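Dextranase (PDB 6NZS) catalyses the endohydrolysis of (1->6)-alpha-D-glucosidic linkages in dextran. Local coordinates at residues 196-199 / 200-204. Sequence-based numbering, arbitrary orientation.
Sequences GEQK and ERLVP
Gln198 lies alongside Arg201 one helical turn on, both side chains running the same way, and its amide oxygen meets the edge of the guanidinium group. Arg201 NH2 donates to Gln198 OE1 at 2.8 Å, on a lone pair in the amide plane, while Arg201 NE adds a weak bond of 3.3 Å to the same Gln198 OE1. The two flat groups are nevertheless turned 57° from each other. The bend at chi2 of Gln198 (-76°) brings the amide round to Arg201, and Leu202 CD2 lies above one face of the guanidinium group, displaced toward its rim. This short surface helix, 196-202, sits beside the first turns of the parallel beta-solenoid of this family 49 glycoside hydrolase. From it Arg201 reaches the solenoid strands, forming salt bridges with Asp328 and Glu356. Replacing Arg201 with a leucine would probably leave both carboxylates without this cationic mate and free the Gln198 amide to turn. Along the backbone, Glu200 N bonds to Gly196 O at 3.0 Å and Arg201 N to Glu197 O at 3.0 Å. Val203, already outside helical geometry, still donates its N-H to Lys199 O, Val203 N lying 2.8 Å away, and the Val203 and Lys199 side chains cross, with Val203 CG2 4.1 Å from Lys199 CG.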
loop_
_atom_site.group_PDB
_atom_site.type_symbol
_atom_site.label_atom_id
_atom_site.label_comp_id
_atom_site.label_asym_id
_atom_site.label_seq_id
_atom_site.Cartn_x
_atom_site.Cartn_y
_atom_site.Cartn_z
ATOM N N GLY A 196 22.997 16.701 -3.501
ATOM C CA GLY A 196 23.003 17.859 -2.622
ATOM C C GLY A 196 22.512 17.554 -1.224
ATOM O O GLY A 196 22.855 16.530 -0.619
ATOM N N GLU A 197 21.682 18.459 -0.705
ATOM C CA GLU A 197 21.235 18.353 0.674
ATOM C C GLU A 197 20.342 17.139 0.888
ATOM O O GLU A 197 20.357 16.550 1.973
ATOM C CB GLU A 197 20.505 19.629 1.091
ATOM C CG GLU A 197 21.410 20.844 1.152
ATOM C CD GLU A 197 20.775 22.004 1.886
ATOM O OE1 GLU A 197 19.577 22.271 1.654
ATOM O OE2 GLU A 197 21.477 22.646 2.694
ATOM N N GLN A 198 19.561 16.756 -0.123
ATOM C CA GLN A 198 18.734 15.561 0.018
ATOM C C GLN A 198 19.599 14.316 0.144
ATOM O O GLN A 198 19.343 13.456 0.996
ATOM C CB GLN A 198 17.766 15.435 -1.164
ATOM C CG GLN A 198 16.657 16.486 -1.193
ATOM C CD GLN A 198 15.544 16.225 -0.183
ATOM O OE1 GLN A 198 15.729 15.517 0.809
ATOM N NE2 GLN A 198 14.377 16.811 -0.432
ATOM N N LYS A 199 20.637 14.207 -0.689
ATOM C CA LYS A 199 21.565 13.094 -0.553
ATOM C C LYS A 199 22.216 13.085 0.826
ATOM O O LYS A 199 22.338 12.029 1.454
ATOM C CB LYS A 199 22.618 13.149 -1.655
ATOM C CG LYS A 199 23.554 11.955 -1.629
ATOM C CD LYS A 199 24.642 12.045 -2.686
ATOM C CE LYS A 199 25.551 10.826 -2.604
ATOM N NZ LYS A 199 26.590 10.813 -3.672
ATOM N N GLU A 200 22.623 14.253 1.328
ATOM C CA GLU A 200 23.240 14.292 2.652
ATOM C C GLU A 200 22.278 13.812 3.732
ATOM O O GLU A 200 22.686 13.148 4.695
ATOM C CB GLU A 200 23.734 15.706 2.960
ATOM C CG GLU A 200 24.456 15.817 4.297
ATOM C CD GLU A 200 25.013 17.205 4.561
ATOM O OE1 GLU A 200 25.450 17.874 3.603
ATOM O OE2 GLU A 200 25.015 17.623 5.736
ATOM N N ARG A 201 20.991 14.144 3.598
ATOM C CA ARG A 201 20.019 13.732 4.600
ATOM C C ARG A 201 19.714 12.243 4.511
ATOM O O ARG A 201 19.463 11.603 5.538
ATOM C CB ARG A 201 18.721 14.534 4.431
ATOM C CG ARG A 201 17.637 14.193 5.451
ATOM C CD ARG A 201 16.431 15.116 5.362
ATOM N NE ARG A 201 15.725 14.980 4.089
ATOM C CZ ARG A 201 14.688 14.169 3.880
ATOM N NH1 ARG A 201 14.221 13.409 4.858
ATOM N NH2 ARG A 201 14.115 14.124 2.684
ATOM N N LEU A 202 19.728 11.681 3.300
ATOM C CA LEU A 202 19.150 10.365 3.045
ATOM C C LEU A 202 20.170 9.270 2.777
ATOM O O LEU A 202 19.792 8.090 2.754
ATOM C CB LEU A 202 18.174 10.443 1.859
ATOM C CG LEU A 202 16.991 11.378 2.108
ATOM C CD1 LEU A 202 16.244 11.637 0.801
ATOM C CD2 LEU A 202 16.055 10.797 3.144
ATOM N N VAL A 203 21.438 9.609 2.568
ATOM C CA VAL A 203 22.476 8.618 2.299
ATOM C C VAL A 203 23.622 8.846 3.276
ATOM O O VAL A 203 24.301 9.879 3.196
ATOM C CB VAL A 203 22.986 8.709 0.852
ATOM C CG1 VAL A 203 24.065 7.652 0.610
ATOM C CG2 VAL A 203 21.833 8.537 -0.142
ATOM N N PRO A 204 23.896 7.912 4.181
ATOM C CA PRO A 204 24.941 8.155 5.181
ATOM C C PRO A 204 26.329 8.089 4.572
ATOM O O PRO A 204 26.577 7.399 3.579
ATOM C CB PRO A 204 24.725 7.032 6.205
ATOM C CG PRO A 204 23.990 5.965 5.493
ATOM C CD PRO A 204 23.272 6.584 4.320
#